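Local coordinates for protein luciferase-like monooxygenase (Streptomyces bottropensis, PDB 4US5) that probably acts as a monooxygenase of the bacterial luciferase-like family, inserting an atom of molecular oxygen into a substrate, at residues R238-R249 against L258-M268. Numbering follows the deposited sequence.
Sequences RVYATHRLFHRR and LPPADLAVAEM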
ATOM      1  N   ARG B 238       4.555   1.166  36.603  1.00 22.62           N
ATOM      2  CA  ARG B 238       5.773   0.549  36.108  1.00 23.42           C
ATOM      3  C   ARG B 238       5.788   0.556  34.551  1.00 21.17           C
ATOM      4  O   ARG B 238       6.767   0.986  33.935  1.00 24.86           O
ATOM      5  CB  ARG B 238       5.905  -0.879  36.608  1.00 25.37           C
ATOM      6  CG  ARG B 238       7.064  -1.668  36.004  1.00 28.16           C
ATOM      7  CD  ARG B 238       7.049  -3.144  36.400  1.00 30.50           C
ATOM      8  NE  ARG B 238       7.947  -3.894  35.505  1.00 33.99           N
ATOM      9  CZ  ARG B 238       7.622  -4.411  34.324  1.00 35.31           C
ATOM     10  NH1 ARG B 238       6.371  -4.416  33.887  1.00 35.38           N
ATOM     11  NH2 ARG B 238       8.560  -5.009  33.603  1.00 39.95           N
ATOM     12  N   VAL B 239       4.707   0.088  33.954  1.00 22.19           N
ATOM     13  CA  VAL B 239       4.605   0.043  32.460  1.00 20.12           C
ATOM     14  C   VAL B 239       4.698   1.495  31.870  1.00 19.54           C
ATOM     15  O   VAL B 239       5.342   1.726  30.838  1.00 18.58           O
ATOM     16  CB  VAL B 239       3.314  -0.689  32.006  1.00 21.66           C
ATOM     17  CG1 VAL B 239       3.197  -0.687  30.479  1.00 22.29           C
ATOM     18  CG2 VAL B 239       3.303  -2.116  32.528  1.00 21.66           C
ATOM     19  N   TYR B 240       4.126   2.469  32.577  1.00 19.05           N
ATOM     20  CA  TYR B 240       4.121   3.874  32.165  1.00 19.76           C
ATOM     21  C   TYR B 240       5.495   4.549  32.224  1.00 19.26           C
ATOM     22  O   TYR B 240       5.725   5.528  31.552  1.00 19.77           O
ATOM     23  CB  TYR B 240       3.150   4.646  33.089  1.00 18.29           C
ATOM     24  CG  TYR B 240       2.990   6.099  32.817  1.00 18.97           C
ATOM     25  CD1 TYR B 240       2.721   6.581  31.532  1.00 17.72           C
ATOM     26  CD2 TYR B 240       3.013   7.024  33.874  1.00 18.18           C
ATOM     27  CE1 TYR B 240       2.533   7.933  31.294  1.00 17.36           C
ATOM     28  CE2 TYR B 240       2.790   8.380  33.644  1.00 19.48           C
ATOM     29  CZ  TYR B 240       2.551   8.822  32.367  1.00 19.08           C
ATOM     30  OH  TYR B 240       2.371  10.166  32.156  1.00 21.97           O
ATOM     31  N   ALA B 241       6.404   3.998  33.012  1.00 19.70           N
ATOM     32  CA  ALA B 241       7.723   4.586  33.182  1.00 19.22           C
ATOM     33  C   ALA B 241       8.490   4.718  31.858  1.00 18.78           C
ATOM     34  O   ALA B 241       9.224   5.677  31.647  1.00 21.12           O
ATOM     35  CB  ALA B 241       8.523   3.772  34.182  1.00 18.89           C
ATOM     36  N   THR B 242       8.321   3.740  30.972  1.00 21.92           N
ATOM     37  CA  THR B 242       8.831   3.827  29.604  1.00 19.63           C
ATOM     38  C   THR B 242       8.494   5.147  28.942  1.00 20.77           C
ATOM     39  O   THR B 242       9.367   5.837  28.379  1.00 19.75           O
ATOM     40  CB  THR B 242       8.238   2.669  28.765  1.00 19.91           C
ATOM     41  OG1 THR B 242       8.797   1.445  29.220  1.00 20.55           O
ATOM     42  CG2 THR B 242       8.472   2.836  27.260  1.00 19.89           C
ATOM     43  N   HIS B 243       7.227   5.525  29.018  1.00 20.14           N
ATOM     44  CA  HIS B 243       6.784   6.735  28.374  1.00 20.20           C
ATOM     45  C   HIS B 243       7.360   7.984  29.054  1.00 19.99           C
ATOM     46  O   HIS B 243       7.709   8.963  28.398  1.00 22.69           O
ATOM     47  CB  HIS B 243       5.274   6.781  28.387  1.00 21.02           C
ATOM     48  CG  HIS B 243       4.702   7.538  27.247  1.00 18.81           C
ATOM     49  ND1 HIS B 243       3.369   7.511  26.949  1.00 21.00           N
ATOM     50  CD2 HIS B 243       5.286   8.311  26.304  1.00 19.92           C
ATOM     51  CE1 HIS B 243       3.147   8.257  25.881  1.00 19.20           C
ATOM     52  NE2 HIS B 243       4.303   8.713  25.446  1.00 20.36           N
ATOM     53  N   ARG B 244       7.358   7.956  30.378  1.00 19.70           N
ATOM     54  CA  ARG B 244       7.891   9.039  31.155  1.00 20.53           C
ATOM     55  C   ARG B 244       9.356   9.300  30.760  1.00 20.83           C
ATOM     56  O   ARG B 244       9.753  10.459  30.554  1.00 22.04           O
ATOM     57  CB  ARG B 244       7.777   8.719  32.632  1.00 20.96           C
ATOM     58  CG  ARG B 244       6.365   8.694  33.160  1.00 21.23           C
ATOM     59  CD  ARG B 244       6.321   8.262  34.609  1.00 22.86           C
ATOM     60  NE  ARG B 244       6.966   9.258  35.458  1.00 23.22           N
ATOM     61  CZ  ARG B 244       7.643   8.989  36.565  1.00 27.70           C
ATOM     62  NH1 ARG B 244       7.768   7.750  37.004  1.00 25.58           N
ATOM     63  NH2 ARG B 244       8.229   9.997  37.235  1.00 30.22           N
ATOM     64  N   LEU B 245      10.141   8.232  30.698  1.00 20.67           N
ATOM     65  CA  LEU B 245      11.592   8.351  30.374  1.00 20.85           C
ATOM     66  C   LEU B 245      11.784   8.766  28.933  1.00 21.68           C
ATOM     67  O   LEU B 245      12.669   9.551  28.632  1.00 22.59           O
ATOM     68  CB  LEU B 245      12.320   7.039  30.642  1.00 19.41           C
ATOM     69  CG  LEU B 245      13.827   7.007  30.306  1.00 20.37           C
ATOM     70  CD1 LEU B 245      14.557   8.109  31.051  1.00 22.31           C
ATOM     71  CD2 LEU B 245      14.421   5.645  30.630  1.00 20.97           C
ATOM     72  N   PHE B 246      10.901   8.291  28.040  1.00 20.58           N
ATOM     73  CA  PHE B 246      10.978   8.716  26.642  1.00 23.33           C
ATOM     74  C   PHE B 246      10.825  10.219  26.576  1.00 24.61           C
ATOM     75  O   PHE B 246      11.573  10.898  25.870  1.00 24.99           O
ATOM     76  CB  PHE B 246       9.910   8.002  25.776  1.00 21.57           C
ATOM     77  CG  PHE B 246       9.986   8.327  24.301  1.00 21.80           C
ATOM     78  CD1 PHE B 246      10.932   7.745  23.488  1.00 22.99           C
ATOM     79  CD2 PHE B 246       9.087   9.228  23.743  1.00 22.90           C
ATOM     80  CE1 PHE B 246      11.010   8.048  22.134  1.00 25.59           C
ATOM     81  CE2 PHE B 246       9.141   9.544  22.392  1.00 24.38           C
ATOM     82  CZ  PHE B 246      10.093   8.942  21.579  1.00 25.23           C
ATOM     83  N   HIS B 247       9.924  10.775  27.375  1.00 25.49           N
ATOM     84  CA  HIS B 247       9.776  12.229  27.377  1.00 27.76           C
ATOM     85  C   HIS B 247      10.969  12.975  27.977  1.00 26.07           C
ATOM     86  O   HIS B 247      11.329  14.024  27.493  1.00 26.43           O
ATOM     87  CB  HIS B 247       8.509  12.673  28.103  1.00 27.60           C
ATOM     88  CG  HIS B 247       7.346  12.832  27.198  1.00 30.64           C
ATOM     89  ND1 HIS B 247       6.606  11.756  26.763  1.00 33.72           N
ATOM     90  CD2 HIS B 247       6.827  13.922  26.588  1.00 30.81           C
ATOM     91  CE1 HIS B 247       5.677  12.176  25.929  1.00 29.97           C
ATOM     92  NE2 HIS B 247       5.761  13.492  25.844  1.00 36.37           N
ATOM     93  N   ARG B 248      11.514  12.457  29.071  1.00 24.63           N
ATOM     94  CA  ARG B 248      12.715  13.069  29.683  1.00 24.53           C
ATOM     95  C   ARG B 248      13.800  13.135  28.631  1.00 26.34           C
ATOM     96  O   ARG B 248      14.445  14.176  28.440  1.00 29.45           O
ATOM     97  CB  ARG B 248      13.203  12.255  30.892  1.00 25.03           C
ATOM     98  CG  ARG B 248      14.599  12.660  31.360  1.00 25.46           C
ATOM     99  CD  ARG B 248      15.085  11.830  32.534  1.00 25.72           C
ATOM    100  NE  ARG B 248      14.458  12.224  33.797  1.00 24.90           N
ATOM    101  CZ  ARG B 248      14.732  11.663  34.969  1.00 28.37           C
ATOM    102  NH1 ARG B 248      15.630  10.695  35.063  1.00 30.53           N
ATOM    103  NH2 ARG B 248      14.131  12.091  36.057  1.00 29.93           N
ATOM    104  N   ARG B 249      13.992  12.012  27.945  1.00 23.34           N
ATOM    105  CA  ARG B 249      15.073  11.890  26.996  1.00 24.83           C
ATOM    106  C   ARG B 249      14.875  12.803  25.807  1.00 25.46           C
ATOM    107  O   ARG B 249      15.782  13.490  25.398  1.00 23.27           O
ATOM    108  CB  ARG B 249      15.195  10.438  26.520  1.00 22.70           C
ATOM    109  CG  ARG B 249      15.819   9.508  27.528  1.00 23.05           C
ATOM    110  CD  ARG B 249      15.867   8.118  26.925  1.00 23.49           C
ATOM    111  NE  ARG B 249      16.543   7.146  27.745  1.00 22.05           N
ATOM    112  CZ  ARG B 249      16.708   5.878  27.385  1.00 24.41           C
ATOM    113  NH1 ARG B 249      16.149   5.419  26.250  1.00 24.56           N
ATOM    114  NH2 ARG B 249      17.353   5.054  28.169  1.00 24.19           N
ATOM    115  N   LEU B 258      11.978   3.200  22.387  1.00 20.00           N
ATOM    116  CA  LEU B 258      11.283   3.158  23.663  1.00 21.44           C
ATOM    117  C   LEU B 258      12.061   2.297  24.678  1.00 20.72           C
ATOM    118  O   LEU B 258      12.397   1.150  24.400  1.00 20.18           O
ATOM    119  CB  LEU B 258       9.859   2.612  23.522  1.00 20.18           C
ATOM    120  CG  LEU B 258       8.766   3.477  22.907  1.00 21.94           C
ATOM    121  CD1 LEU B 258       7.395   2.822  23.186  1.00 21.36           C
ATOM    122  CD2 LEU B 258       8.773   4.878  23.426  1.00 26.59           C
ATOM    123  N   PRO B 259      12.355   2.864  25.875  1.00 21.34           N
ATOM    124  CA  PRO B 259      13.141   2.094  26.857  1.00 20.43           C
ATOM    125  C   PRO B 259      12.333   1.029  27.638  1.00 21.75           C
ATOM    126  O   PRO B 259      11.105   1.168  27.834  1.00 20.08           O
ATOM    127  CB  PRO B 259      13.639   3.167  27.810  1.00 21.54           C
ATOM    128  CG  PRO B 259      12.604   4.247  27.758  1.00 20.99           C
ATOM    129  CD  PRO B 259      12.082   4.240  26.336  1.00 19.67           C
ATOM    130  N   PRO B 260      13.024  -0.004  28.143  1.00 22.30           N
ATOM    131  CA  PRO B 260      12.322  -1.024  28.933  1.00 22.19           C
ATOM    132  C   PRO B 260      11.792  -0.448  30.230  1.00 21.37           C
ATOM    133  O   PRO B 260      12.395   0.480  30.782  1.00 23.53           O
ATOM    134  CB  PRO B 260      13.386  -2.115  29.167  1.00 23.75           C
ATOM    135  CG  PRO B 260      14.636  -1.662  28.511  1.00 24.67           C
ATOM    136  CD  PRO B 260      14.462  -0.278  27.965  1.00 22.66           C
ATOM    137  N   ALA B 261      10.688  -1.017  30.716  1.00 21.60           N
ATOM    138  CA  ALA B 261       9.982  -0.483  31.867  1.00 22.45           C
ATOM    139  C   ALA B 261      10.860  -0.424  33.125  1.00 23.87           C
ATOM    140  O   ALA B 261      10.892   0.590  33.818  1.00 27.16           O
ATOM    141  CB  ALA B 261       8.716  -1.300  32.132  1.00 22.12           C
ATOM    142  N   ASP B 262      11.521  -1.522  33.446  1.00 26.60           N
ATOM    143  CA  ASP B 262      12.280  -1.603  34.720  1.00 30.40           C
ATOM    144  C   ASP B 262      13.446  -0.627  34.738  1.00 28.68           C
ATOM    145  O   ASP B 262      13.633   0.112  35.706  1.00 29.09           O
ATOM    146  CB  ASP B 262      12.719  -3.034  34.995  1.00 30.21           C
ATOM    147  CG  ASP B 262      11.546  -3.938  35.359  1.00 33.52           C
ATOM    148  OD1 ASP B 262      10.625  -3.470  36.061  1.00 34.23           O
ATOM    149  OD2 ASP B 262      11.548  -5.108  34.957  1.00 38.54           O
ATOM    150  N   LEU B 263      14.163  -0.549  33.640  1.00 29.84           N
ATOM    151  CA  LEU B 263      15.190   0.474  33.475  1.00 28.95           C
ATOM    152  C   LEU B 263      14.606   1.871  33.624  1.00 29.09           C
ATOM    153  O   LEU B 263      15.191   2.752  34.278  1.00 25.66           O
ATOM    154  CB  LEU B 263      15.826   0.356  32.097  1.00 33.09           C
ATOM    155  CG  LEU B 263      16.995   1.302  31.729  1.00 38.31           C
ATOM    156  CD1 LEU B 263      17.882   0.698  30.636  1.00 43.00           C
ATOM    157  CD2 LEU B 263      16.521   2.674  31.279  1.00 41.07           C
ATOM    158  N   ALA B 264      13.462   2.101  32.985  1.00 23.12           N
ATOM    159  CA  ALA B 264      12.822   3.408  33.070  1.00 22.81           C
ATOM    160  C   ALA B 264      12.398   3.757  34.499  1.00 21.39           C
ATOM    161  O   ALA B 264      12.505   4.901  34.905  1.00 23.32           O
ATOM    162  CB  ALA B 264      11.619   3.480  32.109  1.00 21.25           C
ATOM    163  N   VAL B 265      11.902   2.786  35.247  1.00 25.00           N
ATOM    164  CA  VAL B 265      11.483   3.031  36.633  1.00 28.78           C
ATOM    165  C   VAL B 265      12.679   3.567  37.422  1.00 31.51           C
ATOM    166  O   VAL B 265      12.591   4.637  38.051  1.00 32.92           O
ATOM    167  CB  VAL B 265      10.922   1.767  37.303  1.00 28.83           C
ATOM    168  CG1 VAL B 265      10.783   1.955  38.834  1.00 28.75           C
ATOM    169  CG2 VAL B 265       9.562   1.415  36.717  1.00 29.21           C
ATOM    170  N   ALA B 266      13.809   2.867  37.307  1.00 34.84           N
ATOM    171  CA  ALA B 266      15.067   3.262  37.958  1.00 35.85           C
ATOM    172  C   ALA B 266      15.512   4.652  37.569  1.00 34.05           C
ATOM    173  O   ALA B 266      15.816   5.474  38.442  1.00 35.72           O
ATOM    174  CB  ALA B 266      16.165   2.247  37.643  1.00 36.74           C
ATOM    175  N   GLU B 267      15.529   4.947  36.271  1.00 30.47           N
ATOM    176  CA  GLU B 267      15.897   6.289  35.809  1.00 29.53           C
ATOM    177  C   GLU B 267      14.999   7.393  36.340  1.00 28.94           C
ATOM    178  O   GLU B 267      15.478   8.479  36.679  1.00 30.68           O
ATOM    179  CB  GLU B 267      15.934   6.368  34.272  1.00 32.29           C
ATOM    180  CG  GLU B 267      17.107   5.657  33.630  1.00 37.61           C
ATOM    181  CD  GLU B 267      18.440   6.223  34.114  1.00 43.19           C
ATOM    182  OE1 GLU B 267      18.751   7.392  33.792  1.00 44.83           O
ATOM    183  OE2 GLU B 267      19.131   5.513  34.870  1.00 47.35           O
HETATM  184  N   MSE B 268      13.681   7.163  36.350  1.00 27.57           N
HETATM  185  CA  MSE B 268      12.767   8.242  36.705  1.00 29.17           C
HETATM  186  C   MSE B 268      12.783   8.493  38.198  1.00 32.40           C
HETATM  187  O   MSE B 268      12.322   9.526  38.639  1.00 33.97           O
HETATM  188  CB  MSE B 268      11.352   7.957  36.228  1.00 29.01           C
HETATM  189  CG  MSE B 268      11.296   7.934  34.693  1.00 25.87           C
HETATM  190 SE   MSE B 268      11.958   9.537  33.809  1.00 31.32          SE
HETATM  191  CE  MSE B 268      10.813  10.905  34.629  1.00 29.06           C
TER
HETATM  192  O   HOH W   1      10.004   5.728  38.735  1.00 36.24           O
HETATM  193  O   HOH W   2       9.638   8.819  39.750  1.00 43.41           O
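Ala-261 CB lies over one face of the Arg-238 guanidinium, while Asp-262 occupies its edge in a side-on salt bridge: NE reaches OD1 at 2.8 Å and NH2 bonds OD2 at a longer 3.3 Å. The two planes stand 57° apart, both oxygens being met from above the carboxylate. An alanine in place of Arg-238 would probably leave Asp-262 without this two-nitrogen grip.

At the other end, selenomethionine Met-268 places SE over the Arg-248 guanidinium, 3.6 Å above its plane, and CB over that of Arg-244, whose NH2 is salt-bridged to Asp-274. Arg-248 NH1 bonds Glu-267 O at 2.7 Å, from above the carbonyl plane. Early in 258-268, Leu-258 CD2 makes a CH-pi contact with one face of Phe-246, and Pro-259 CB lies over one face of the Arg-249 guanidinium.

In the middle, chi1 of -69° sets Thr-242 OG1 beside its backbone N, where it donates to Pro-259 O (2.7 Å), just ahead of Pro-260 at the N-cap position. With small Ala-241 and Ala-264 between them, the axes of 238-249 and 261-268 come within 7.3 Å, at 64°. Leu-245 and Met-268 interlock as knobs into holes, docking helix 261-268 onto helix 233-251, which packs against TIM-barrel strand 221-229.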